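Formimidoylglutamase (Bacillus subtilis, PDB 3M1R) hydrolyses N-formimidoyl-L-glutamate to L-glutamate and formamide, a manganese-dependent step in the degradation of histidine. Local coordinates at residues F17-R20 with D21-K24; Q109-H112 with A113-D117; T136-A139 with I140-K144; H212-D215 with M216-K220; E228-P231 with V232-K236. All coordinates share one frame; numbering follows the deposited sequence.

Contact 1 of 5, residues F17-R20 with D21-K24; sequences FKDR and DVTK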
loop_
_atom_site.group_PDB
_atom_site.type_symbol
_atom_site.label_atom_id
_atom_site.label_comp_id
_atom_site.label_asym_id
_atom_site.label_seq_id
_atom_site.Cartn_x
_atom_site.Cartn_y
_atom_site.Cartn_z
ATOM N N PHE D 17 12.776 22.768 4.963
ATOM C CA PHE D 17 12.427 24.175 4.859
ATOM C C PHE D 17 12.656 24.869 6.194
ATOM O O PHE D 17 12.122 24.463 7.223
ATOM C CB PHE D 17 10.974 24.358 4.420
ATOM C CG PHE D 17 10.541 25.798 4.370
ATOM C CD1 PHE D 17 11.159 26.694 3.502
ATOM C CD2 PHE D 17 9.518 26.262 5.192
ATOM C CE1 PHE D 17 10.767 28.021 3.454
ATOM C CE2 PHE D 17 9.114 27.596 5.140
ATOM C CZ PHE D 17 9.744 28.472 4.273
ATOM N N LYS D 18 13.470 25.906 6.163
ATOM C CA LYS D 18 13.733 26.698 7.353
ATOM C C LYS D 18 12.897 27.980 7.313
ATOM O O LYS D 18 12.975 28.750 6.349
ATOM C CB LYS D 18 15.230 27.022 7.460
ATOM C CG LYS D 18 15.609 27.900 8.671
ATOM C CD LYS D 18 15.102 27.269 9.968
ATOM C CE LYS D 18 15.453 28.105 11.194
ATOM N NZ LYS D 18 14.706 27.647 12.410
ATOM N N ASP D 19 12.083 28.185 8.351
ATOM C CA ASP D 19 11.337 29.435 8.533
ATOM C C ASP D 19 11.822 30.142 9.811
ATOM O O ASP D 19 11.708 29.614 10.917
ATOM C CB ASP D 19 9.814 29.189 8.573
ATOM C CG ASP D 19 8.993 30.494 8.729
ATOM O OD1 ASP D 19 9.473 31.449 9.380
ATOM O OD2 ASP D 19 7.859 30.567 8.197
ATOM N N ARG D 20 12.359 31.345 9.642
ATOM C CA ARG D 20 12.990 32.069 10.734
ATOM C C ARG D 20 11.995 32.489 11.813
ATOM O O ARG D 20 12.383 32.807 12.937
ATOM C CB ARG D 20 13.673 33.308 10.172
ATOM C CG ARG D 20 12.746 34.140 9.317
ATOM C CD ARG D 20 13.108 35.602 9.378
ATOM N NE ARG D 20 12.238 36.409 8.531
ATOM C CZ ARG D 20 12.344 36.472 7.208
ATOM N NH1 ARG D 20 11.511 37.238 6.516
ATOM N NH2 ARG D 20 13.280 35.765 6.581
ATOM N N ASP D 21 10.713 32.517 11.464
ATOM C CA ASP D 21 9.684 32.983 12.385
ATOM C C ASP D 21 9.050 31.801 13.118
ATOM O O ASP D 21 8.138 31.957 13.935
ATOM C CB ASP D 21 8.618 33.781 11.625
ATOM C CG ASP D 21 9.145 35.112 11.103
ATOM O OD1 ASP D 21 8.789 35.497 9.962
ATOM O OD2 ASP D 21 9.916 35.768 11.838
ATOM N N VAL D 22 9.546 30.611 12.818
ATOM C CA VAL D 22 8.997 29.398 13.411
ATOM C C VAL D 22 9.961 28.783 14.409
ATOM O O VAL D 22 11.180 28.795 14.207
ATOM C CB VAL D 22 8.662 28.365 12.316
ATOM C CG1 VAL D 22 8.112 27.062 12.915
ATOM C CG2 VAL D 22 7.677 28.973 11.343
ATOM N N THR D 23 9.408 28.267 15.498
ATOM C CA THR D 23 10.184 27.442 16.408
ATOM C C THR D 23 9.509 26.093 16.544
ATOM O O THR D 23 8.442 25.993 17.150
ATOM C CB THR D 23 10.302 28.027 17.810
ATOM O OG1 THR D 23 11.021 29.266 17.754
ATOM C CG2 THR D 23 11.065 27.040 18.690
ATOM N N LYS D 24 10.147 25.067 15.983
ATOM C CA LYS D 24 9.654 23.700 16.047
ATOM C C LYS D 24 10.475 22.942 17.070
ATOM O O LYS D 24 11.530 23.422 17.487
ATOM C CB LYS D 24 9.765 23.043 14.671
ATOM C CG LYS D 24 8.910 23.743 13.630
ATOM C CD LYS D 24 8.954 23.046 12.294
ATOM C CE LYS D 24 10.384 22.966 11.761
ATOM N NZ LYS D 24 10.483 22.133 10.514
#
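Asp19 OD1 accepts the backbone N-H of Asp21 in a short bond, 2.6 Å from OD1 to Asp21 N, and the donor arrives nearly in line with the carboxylate C-O bond. This is an Asx turn, in which an aspartate side chain does the work of a backbone carbonyl. Superposed on it is a type I beta turn from Asp19 to Val22, closed by the bond from Val22 N to Asp19 O at 3.0 Å. Here the donor stands above the carbonyl plane. With chi1 at -179° the Asp19 carboxylate turns away from its own backbone N and over the turn, where Val22 packs against it: CG2 of Val22 lies 3.3 Å from CG of Asp19, the two side chains roughly perpendicular. Arg20 and Asp21 occupy the corners and run side by side. Arg20 NE and Asp21 OD1 are 3.8 Å apart, a long salt bridge of charges alone, since OD1 lies well out of the guanidinium plane and no N-H points at it. The guanidinium finds stronger partners in Glu162 and Asp163 of a second subunit. That subunit also supplies Arg159 and Tyr200 to Asp19 OD2. Asp19 thus divides its buried carboxylate, one oxygen shaping the turn and the other joining the subunits, and Arg159 of the second subunit probably stabilises its negative charge against the nearby carboxylate of Asp21.

Contact 2 of 5, residues Q109-H112 with A113-D117; sequences QTMH and ALLSD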
loop_
_atom_site.group_PDB
_atom_site.type_symbol
_atom_site.label_atom_id
_atom_site.label_comp_id
_atom_site.label_asym_id
_atom_site.label_seq_id
_atom_site.Cartn_x
_atom_site.Cartn_y
_atom_site.Cartn_z
ATOM N N GLN D 109 18.928 -1.087 34.207
ATOM C CA GLN D 109 20.215 -0.583 34.696
ATOM C C GLN D 109 20.476 0.834 34.249
ATOM O O GLN D 109 21.001 1.645 35.014
ATOM C CB GLN D 109 21.363 -1.436 34.177
ATOM C CG GLN D 109 21.701 -2.637 35.007
ATOM C CD GLN D 109 22.886 -3.372 34.426
ATOM O OE1 GLN D 109 22.754 -4.489 33.923
ATOM N NE2 GLN D 109 24.054 -2.734 34.466
ATOM N N THR D 110 20.138 1.113 32.990
ATOM C CA THR D 110 20.400 2.410 32.406
ATOM C C THR D 110 19.506 3.413 33.093
ATOM O O THR D 110 19.957 4.468 33.549
ATOM C CB THR D 110 20.122 2.402 30.902
ATOM O OG1 THR D 110 21.020 1.487 30.262
ATOM C CG2 THR D 110 20.310 3.787 30.311
HETATM N N MSE D 111 18.236 3.050 33.185
HETATM C CA MSE D 111 17.221 3.873 33.808
HETATM C C MSE D 111 17.609 4.170 35.261
HETATM O O MSE D 111 17.507 5.304 35.732
HETATM C CB MSE D 111 15.891 3.123 33.751
HETATM C CG MSE D 111 14.674 3.981 33.494
HETATM SE SE MSE D 111 14.590 4.694 31.688
HETATM C CE MSE D 111 13.301 6.107 32.031
ATOM N N HIS D 112 18.062 3.142 35.969
ATOM C CA HIS D 112 18.444 3.310 37.357
ATOM C C HIS D 112 19.642 4.245 37.482
ATOM O O HIS D 112 19.596 5.215 38.229
ATOM C CB HIS D 112 18.755 1.967 38.023
ATOM C CG HIS D 112 19.136 2.089 39.469
ATOM N ND1 HIS D 112 18.214 2.005 40.491
ATOM C CD2 HIS D 112 20.338 2.283 40.061
ATOM C CE1 HIS D 112 18.832 2.139 41.652
ATOM N NE2 HIS D 112 20.122 2.311 41.420
ATOM N N ALA D 113 20.711 3.955 36.750
ATOM C CA ALA D 113 21.894 4.805 36.789
ATOM C C ALA D 113 21.524 6.252 36.456
ATOM O O ALA D 113 21.919 7.179 37.162
ATOM C CB ALA D 113 22.961 4.286 35.832
ATOM N N LEU D 114 20.750 6.427 35.387
ATOM C CA LEU D 114 20.344 7.748 34.906
ATOM C C LEU D 114 19.553 8.551 35.943
ATOM O O LEU D 114 19.868 9.708 36.199
ATOM C CB LEU D 114 19.520 7.609 33.626
ATOM C CG LEU D 114 20.073 8.120 32.296
ATOM C CD1 LEU D 114 21.566 8.338 32.332
ATOM C CD2 LEU D 114 19.680 7.180 31.146
ATOM N N LEU D 115 18.522 7.939 36.522
ATOM C CA LEU D 115 17.705 8.596 37.540
ATOM C C LEU D 115 18.557 9.009 38.741
ATOM O O LEU D 115 18.388 10.095 39.296
ATOM C CB LEU D 115 16.592 7.671 38.031
ATOM C CG LEU D 115 15.170 7.688 37.447
ATOM C CD1 LEU D 115 14.969 8.792 36.426
ATOM C CD2 LEU D 115 14.786 6.326 36.879
ATOM N N SER D 116 19.465 8.127 39.140
ATOM C CA SER D 116 20.283 8.363 40.313
ATOM C C SER D 116 21.280 9.476 40.031
ATOM O O SER D 116 21.388 10.422 40.797
ATOM C CB SER D 116 21.009 7.084 40.730
ATOM O OG SER D 116 20.088 6.031 40.955
ATOM N N ASP D 117 21.994 9.364 38.919
ATOM C CA ASP D 117 22.986 10.371 38.572
ATOM C C ASP D 117 22.380 11.755 38.355
ATOM O O ASP D 117 23.015 12.757 38.666
ATOM C CB ASP D 117 23.789 9.940 37.347
ATOM C CG ASP D 117 24.761 8.821 37.661
ATOM O OD1 ASP D 117 24.935 8.505 38.858
ATOM O OD2 ASP D 117 25.347 8.258 36.711
#
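The last two turns of helix 100-117 end with a serine hydroxyl folded back on the backbone: Ser116 OG donates to His112 O at 2.9 Å, from above the carbonyl plane. The same oxygen takes the regular helical bond from Ser116 N at 3.1 Å, so two donors of one residue share it. A chi1 of -56° sets OG beside the serine's own backbone N, within range of the preceding turn. Serine suits this exposed position because its short side chain can satisfy itself on the helix. From there OG also sits over one face of the His112 imidazole, 3.7 Å above the plane and nearer the ring's margin than its centre. A different side of the helix is apolar. Thr110 and Leu114 run alongside each other in one direction, with Thr110 CG2 3.6 Å from Leu114 CD2, while the threonine hydroxyl bonds to His106 O one turn earlier. Met111, present as selenomethionine, crosses Leu115 at a slant, its CG 4.1 Å from Leu115 CD2. Met111, long and flexible, and the branched Leu115 fill the interior side, lying on strand 121-127 of the parallel sheet and against helix 133-141, whereas Thr110 and Leu114 meet Phe9 and Tyr7 of a neighbouring subunit.

Contact 3 of 5, residues T136-A139 with I140-K144; sequences TIKA and IAQTK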
loop_
_atom_site.group_PDB
_atom_site.type_symbol
_atom_site.label_atom_id
_atom_site.label_comp_id
_atom_site.label_asym_id
_atom_site.label_seq_id
_atom_site.Cartn_x
_atom_site.Cartn_y
_atom_site.Cartn_z
ATOM N N THR D 136 11.042 -0.045 33.383
ATOM C CA THR D 136 11.053 1.404 33.579
ATOM C C THR D 136 10.500 1.766 34.953
ATOM O O THR D 136 11.154 2.453 35.728
ATOM C CB THR D 136 10.247 2.117 32.496
ATOM O OG1 THR D 136 9.005 1.433 32.324
ATOM C CG2 THR D 136 11.002 2.092 31.200
ATOM N N ILE D 137 9.297 1.282 35.245
ATOM C CA ILE D 137 8.655 1.486 36.539
ATOM C C ILE D 137 9.480 0.981 37.720
ATOM O O ILE D 137 9.616 1.668 38.727
ATOM C CB ILE D 137 7.256 0.865 36.555
ATOM C CG1 ILE D 137 6.360 1.623 35.578
ATOM C CG2 ILE D 137 6.674 0.913 37.935
ATOM C CD1 ILE D 137 4.999 1.013 35.385
ATOM N N LYS D 138 10.045 -0.211 37.601
ATOM C CA LYS D 138 10.908 -0.724 38.658
ATOM C C LYS D 138 12.055 0.247 38.970
ATOM O O LYS D 138 12.447 0.397 40.120
ATOM C CB LYS D 138 11.461 -2.082 38.252
ATOM C CG LYS D 138 12.412 -2.753 39.237
ATOM C CD LYS D 138 12.649 -4.203 38.783
ATOM C CE LYS D 138 14.050 -4.705 39.099
ATOM N NZ LYS D 138 14.429 -5.827 38.178
ATOM N N ALA D 139 12.599 0.890 37.939
ATOM C CA ALA D 139 13.685 1.843 38.124
ATOM C C ALA D 139 13.159 3.070 38.836
ATOM O O ALA D 139 13.778 3.566 39.767
ATOM C CB ALA D 139 14.291 2.230 36.793
ATOM N N ILE D 140 12.006 3.559 38.397
ATOM C CA ILE D 140 11.367 4.670 39.083
ATOM C C ILE D 140 11.158 4.293 40.537
ATOM O O ILE D 140 11.633 4.975 41.439
ATOM C CB ILE D 140 9.999 5.009 38.476
ATOM C CG1 ILE D 140 10.151 5.541 37.050
ATOM C CG2 ILE D 140 9.264 6.003 39.353
ATOM C CD1 ILE D 140 11.010 6.755 36.941
ATOM N N ALA D 141 10.456 3.188 40.760
ATOM C CA ALA D 141 10.106 2.756 42.112
ATOM C C ALA D 141 11.314 2.597 43.020
ATOM O O ALA D 141 11.268 2.946 44.201
ATOM C CB ALA D 141 9.314 1.468 42.077
ATOM N N GLN D 142 12.399 2.059 42.483
ATOM C CA GLN D 142 13.542 1.776 43.340
ATOM C C GLN D 142 14.589 2.881 43.345
ATOM O O GLN D 142 15.676 2.706 43.888
ATOM C CB GLN D 142 14.178 0.450 42.961
ATOM C CG GLN D 142 13.262 -0.739 43.132
ATOM C CD GLN D 142 13.930 -2.004 42.668
ATOM O OE1 GLN D 142 15.015 -1.960 42.083
ATOM N NE2 GLN D 142 13.297 -3.142 42.923
ATOM N N THR D 143 14.267 4.015 42.736
ATOM C CA THR D 143 15.170 5.154 42.768
ATOM C C THR D 143 14.457 6.358 43.362
ATOM O O THR D 143 15.082 7.238 43.939
ATOM C CB THR D 143 15.689 5.505 41.360
ATOM O OG1 THR D 143 16.236 4.333 40.749
ATOM C CG2 THR D 143 16.775 6.544 41.445
ATOM N N LYS D 144 13.136 6.386 43.227
ATOM C CA LYS D 144 12.357 7.546 43.633
ATOM C C LYS D 144 11.601 7.306 44.930
ATOM O O LYS D 144 11.669 8.118 45.857
ATOM C CB LYS D 144 11.398 7.942 42.517
ATOM C CG LYS D 144 12.102 8.472 41.274
ATOM C CD LYS D 144 12.934 9.710 41.615
ATOM C CE LYS D 144 13.671 10.241 40.400
ATOM N NZ LYS D 144 14.578 11.367 40.746
#
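Thr143 OG1 donates to Ala139 O at 2.8 Å, tying the residues that follow helix 133-141 back to its final turn. The carbonyls before it are satisfied in sequence by regular helical bonds: Thr136 O by Ile140 N at 3.0 Å, Ile137 O by Ala141 N in an almost straight bond of 2.7 Å (177°), and Lys138 O by Gln142 N at 2.9 Å. Beyond them Ile140 O accepts twice, from Thr143 N and, at 2.7 Å, from Lys144 N. Threonine suits the helix end because its OG1, set beside its own backbone N by a chi1 of -52°, can reach back one turn to a carbonyl. Lys138 and Gln142 slant across each other on the outer side, where the methylene CG of Lys138 lies 3.8 Å from Gln142 NE2. The lysine's alkyl part makes the contact, while its NZ bonds to Tyr134 OH and its charge makes a cation-pi contact with Phe108. Thr136 OG1 bonds to Glu287 and to Ile132 O one turn back. Ile137 and Ile140 instead pack on Phe241 of strand 239-245. From Thr136 O to Ile140 O each carbonyl therefore has a donor, and all these donors, backbone N-H groups and the Thr143 hydroxyl, are uncharged.

Contact 4 of 5, residues H212-D215 with M216-K220; sequences HTMD and MIREK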
loop_
_atom_site.group_PDB
_atom_site.type_symbol
_atom_site.label_atom_id
_atom_site.label_comp_id
_atom_site.label_asym_id
_atom_site.label_seq_id
_atom_site.Cartn_x
_atom_site.Cartn_y
_atom_site.Cartn_z
ATOM N N HIS D 212 -11.025 1.273 35.712
ATOM C CA HIS D 212 -12.025 2.152 35.112
ATOM C C HIS D 212 -12.256 1.797 33.647
ATOM O O HIS D 212 -11.450 2.137 32.773
ATOM C CB HIS D 212 -11.598 3.608 35.276
ATOM C CG HIS D 212 -11.396 3.992 36.706
ATOM N ND1 HIS D 212 -12.336 4.694 37.427
ATOM C CD2 HIS D 212 -10.390 3.712 37.566
ATOM C CE1 HIS D 212 -11.904 4.851 38.664
ATOM N NE2 HIS D 212 -10.727 4.262 38.777
ATOM N N THR D 213 -13.362 1.106 33.389
ATOM C CA THR D 213 -13.693 0.670 32.037
ATOM C C THR D 213 -14.041 1.843 31.128
ATOM O O THR D 213 -14.213 2.982 31.581
ATOM C CB THR D 213 -14.859 -0.328 32.037
ATOM O OG1 THR D 213 -16.058 0.346 32.433
ATOM C CG2 THR D 213 -14.579 -1.462 33.013
HETATM N N MSE D 214 -14.088 1.557 29.833
HETATM C CA MSE D 214 -14.529 2.509 28.829
HETATM C C MSE D 214 -15.972 2.877 29.112
HETATM O O MSE D 214 -16.393 4.003 28.852
HETATM C CB MSE D 214 -14.426 1.883 27.432
HETATM C CG MSE D 214 -13.014 1.921 26.841
HETATM SE SE MSE D 214 -12.248 3.732 26.738
HETATM C CE MSE D 214 -13.720 4.650 25.860
ATOM N N ASP D 215 -16.727 1.919 29.654
ATOM C CA ASP D 215 -18.142 2.124 29.931
ATOM C C ASP D 215 -18.286 3.183 31.015
ATOM O O ASP D 215 -19.081 4.121 30.884
ATOM C CB ASP D 215 -18.801 0.813 30.388
ATOM C CG ASP D 215 -20.222 0.633 29.837
ATOM O OD1 ASP D 215 -20.359 0.050 28.738
ATOM O OD2 ASP D 215 -21.198 1.054 30.503
HETATM N N MSE D 216 -17.507 3.028 32.084
HETATM C CA MSE D 216 -17.525 3.969 33.206
HETATM C C MSE D 216 -17.051 5.343 32.757
HETATM O O MSE D 216 -17.642 6.361 33.116
HETATM C CB MSE D 216 -16.637 3.464 34.346
HETATM C CG MSE D 216 -17.174 2.219 35.056
HETATM SE SE MSE D 216 -15.787 1.230 36.013
HETATM C CE MSE D 216 -15.186 2.658 37.201
ATOM N N ILE D 217 -15.985 5.356 31.960
ATOM C CA ILE D 217 -15.378 6.591 31.480
ATOM C C ILE D 217 -16.363 7.336 30.587
ATOM O O ILE D 217 -16.426 8.557 30.609
ATOM C CB ILE D 217 -14.066 6.290 30.719
ATOM C CG1 ILE D 217 -12.978 5.879 31.703
ATOM C CG2 ILE D 217 -13.598 7.481 29.917
ATOM C CD1 ILE D 217 -11.787 5.244 31.051
ATOM N N ARG D 218 -17.147 6.597 29.814
ATOM C CA ARG D 218 -18.083 7.217 28.888
ATOM C C ARG D 218 -19.277 7.847 29.590
ATOM O O ARG D 218 -19.781 8.879 29.153
ATOM C CB ARG D 218 -18.546 6.216 27.833
ATOM C CG ARG D 218 -17.526 6.004 26.725
ATOM C CD ARG D 218 -17.687 7.025 25.612
ATOM N NE ARG D 218 -16.542 7.041 24.703
ATOM C CZ ARG D 218 -15.478 7.816 24.888
ATOM N NH1 ARG D 218 -15.422 8.619 25.948
ATOM N NH2 ARG D 218 -14.471 7.785 24.032
ATOM N N GLU D 219 -19.738 7.239 30.673
ATOM C CA GLU D 219 -20.843 7.843 31.396
ATOM C C GLU D 219 -20.377 8.944 32.342
ATOM O O GLU D 219 -21.063 9.944 32.505
ATOM C CB GLU D 219 -21.688 6.801 32.133
ATOM C CG GLU D 219 -20.907 5.808 32.962
ATOM C CD GLU D 219 -21.809 4.777 33.627
ATOM O OE1 GLU D 219 -22.213 5.025 34.787
ATOM O OE2 GLU D 219 -22.116 3.730 32.991
ATOM N N LYS D 220 -19.205 8.770 32.941
ATOM C CA LYS D 220 -18.712 9.703 33.953
ATOM C C LYS D 220 -17.787 10.769 33.347
ATOM O O LYS D 220 -17.679 11.881 33.868
ATOM C CB LYS D 220 -18.004 8.929 35.076
ATOM C CG LYS D 220 -17.429 9.777 36.193
ATOM C CD LYS D 220 -18.421 9.965 37.336
ATOM C CE LYS D 220 -18.658 8.673 38.108
ATOM N NZ LYS D 220 -17.436 8.211 38.821
#
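Thr213 OG1 accepts the N-H of Met216 at 3.1 Å in a nearly straight bond (164°), a capping bond that makes Thr213 the N-cap of helix 214-220. With chi1 at 68° the hydroxyl stands between its own backbone N and carbonyl carbon, turned to a first-turn amide that has no helical carbonyl before it. Threonine fits here because it can cap a helix and still close a strand. Met216, a selenomethionine, passes it almost squarely, with CG 3.4 Å from Thr213 OG1, and bends at its end to bring CE within 3.5 Å of His212 ND1. Thr213 O takes Ile217 N at 3.0 Å, and Ile217 CG1 packs on that same oxygen. Strand 210-213, outermost in this chain's parallel sheet, thus runs straight into a helix, as in the alpha/beta fold of the arginase family. On the next residue, selenomethionine Met214 lies alongside Arg218, one turn further on, its CE 3.6 Å above one face of the guanidinium and displaced from its centre. Arg218 is held there by a salt bridge to Glu269, while Met214 is backed by Arg192 and Leu265. Further out, backbone bonds from His212 to Gln188 and Gly190, and from Met214 to Ile191, fix the strand and the start of the helix against strand 186-191.

Contact 5 of 5, residues E228-P231 with V232-K236; sequences EILP and VVQDK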
loop_
_atom_site.group_PDB
_atom_site.type_symbol
_atom_site.label_atom_id
_atom_site.label_comp_id
_atom_site.label_asym_id
_atom_site.label_seq_id
_atom_site.Cartn_x
_atom_site.Cartn_y
_atom_site.Cartn_z
ATOM N N GLU D 228 -11.861 11.861 40.485
ATOM C CA GLU D 228 -12.498 11.007 41.470
ATOM C C GLU D 228 -11.497 10.033 42.103
ATOM O O GLU D 228 -11.590 9.732 43.285
ATOM C CB GLU D 228 -13.655 10.246 40.811
ATOM C CG GLU D 228 -14.687 9.669 41.771
ATOM C CD GLU D 228 -16.039 9.427 41.109
ATOM O OE1 GLU D 228 -16.698 8.422 41.448
ATOM O OE2 GLU D 228 -16.443 10.241 40.251
ATOM N N ILE D 229 -10.529 9.558 41.325
ATOM C CA ILE D 229 -9.617 8.527 41.817
ATOM C C ILE D 229 -8.198 8.995 42.153
ATOM O O ILE D 229 -7.563 8.450 43.056
ATOM C CB ILE D 229 -9.501 7.357 40.807
ATOM C CG1 ILE D 229 -8.869 6.139 41.478
ATOM C CG2 ILE D 229 -8.693 7.786 39.589
ATOM C CD1 ILE D 229 -9.466 5.819 42.822
ATOM N N LEU D 230 -7.681 9.976 41.420
ATOM C CA LEU D 230 -6.275 10.340 41.591
ATOM C C LEU D 230 -5.940 10.857 43.005
ATOM O O LEU D 230 -4.942 10.435 43.604
ATOM C CB LEU D 230 -5.821 11.325 40.512
ATOM C CG LEU D 230 -4.322 11.627 40.526
ATOM C CD1 LEU D 230 -3.531 10.340 40.425
ATOM C CD2 LEU D 230 -3.939 12.571 39.396
ATOM N N PRO D 231 -6.768 11.773 43.545
ATOM C CA PRO D 231 -6.520 12.310 44.889
ATOM C C PRO D 231 -6.337 11.227 45.935
ATOM O O PRO D 231 -5.468 11.353 46.799
ATOM C CB PRO D 231 -7.791 13.101 45.175
ATOM C CG PRO D 231 -8.180 13.624 43.835
ATOM C CD PRO D 231 -7.873 12.486 42.878
ATOM N N VAL D 232 -7.146 10.177 45.871
ATOM C CA VAL D 232 -7.047 9.114 46.861
ATOM C C VAL D 232 -5.686 8.436 46.762
ATOM O O VAL D 232 -5.050 8.132 47.767
ATOM C CB VAL D 232 -8.131 8.052 46.654
ATOM C CG1 VAL D 232 -8.205 7.138 47.868
ATOM C CG2 VAL D 232 -9.470 8.715 46.393
ATOM N N VAL D 233 -5.244 8.213 45.530
ATOM C CA VAL D 233 -4.007 7.490 45.283
ATOM C C VAL D 233 -2.761 8.314 45.613
ATOM O O VAL D 233 -1.791 7.788 46.176
ATOM C CB VAL D 233 -3.959 6.989 43.830
ATOM C CG1 VAL D 233 -2.582 6.441 43.504
ATOM C CG2 VAL D 233 -5.034 5.918 43.619
ATOM N N GLN D 234 -2.796 9.599 45.254
ATOM C CA GLN D 234 -1.723 10.544 45.573
ATOM C C GLN D 234 -1.434 10.597 47.066
ATOM O O GLN D 234 -0.301 10.864 47.480
ATOM C CB GLN D 234 -2.082 11.957 45.099
ATOM C CG GLN D 234 -2.180 12.122 43.594
ATOM C CD GLN D 234 -1.419 13.337 43.086
ATOM O OE1 GLN D 234 -2.018 14.285 42.581
ATOM N NE2 GLN D 234 -0.092 13.313 43.218
ATOM N N ASP D 235 -2.472 10.356 47.865
ATOM C CA ASP D 235 -2.383 10.448 49.318
ATOM C C ASP D 235 -1.627 9.262 49.899
ATOM O O ASP D 235 -1.182 9.303 51.047
ATOM C CB ASP D 235 -3.783 10.523 49.941
ATOM C CG ASP D 235 -4.370 11.933 49.923
ATOM O OD1 ASP D 235 -3.662 12.882 49.514
ATOM O OD2 ASP D 235 -5.544 12.092 50.325
ATOM N N LYS D 236 -1.492 8.201 49.110
ATOM C CA LYS D 236 -0.815 6.996 49.575
ATOM C C LYS D 236 0.550 6.835 48.917
ATOM O O LYS D 236 1.218 5.823 49.125
ATOM C CB LYS D 236 -1.646 5.747 49.262
ATOM C CG LYS D 236 -3.073 5.769 49.757
ATOM C CD LYS D 236 -3.787 4.499 49.316
ATOM C CE LYS D 236 -5.281 4.559 49.584
ATOM N NZ LYS D 236 -5.995 3.382 48.996
#
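Ile229 and Val233, one turn apart near the end of helix 222-234, flank the kink that Pro231 puts into this helix. Proline has no N-H to give to the preceding turn, and the backbone bonds around it are uneven. Val232 N and Val233 N both bond to Ile229 O, but weakly: Val233 N is 3.4 Å from that oxygen, and Val232 N makes a poor angle of 122° with it. Past the proline one regular bond is made, Gln234 N donating to Leu230 O at 2.8 Å with an angle of 172°. The next one, from Asp235 N to Pro231 O at 3.3 Å, is weak again as the helix runs out. Among apolar contacts, Ile229 CG1 and Val233 CG2 approach to 4.4 Å, both side chains facing strands 210-213 and 186-191 of the parallel sheet. Branched residues suit this inner side, where they fill the space between helix and sheet, while Pro231 and Val232 lie on the exposed side. Val233 and Leu230 are buried, Leu230 packing on Ile150 of strand 147-152. Contacts of mixed character join Leu230 to Gln234, whose side chains slant across each other. The bend of Gln234 at chi2 (-132°) brings its amide back toward the leucine: Gln234 OE1 lies 4.1 Å from Leu230 CD2, and the methylene CG of Gln234 rests 3.8 Å from Leu230 CG.

In the fold
The five contacts form two touching pairs and one outlier. Contacts 2 and 3, their centres 9 Å apart, join where Met111 CB meets Ala139 CB at 3.6 Å and where Thr143 packs on His112, Leu115 and Ser116. Contacts 4 and 5, centres 18 Å apart, belong to successive helices clasped by a salt bridge of 2.7 Å between Lys220 NZ and Glu228 OE2. Contacts 3 and 5 come within about 11 Å at their nearest atoms. The side chains of Ile137 and Met214 each lie about 11 Å from a calcium ion bound where the enzyme's two manganese ions are expected. Contact 1 lies at a subunit interface, its centre 35 to 42 Å from the others.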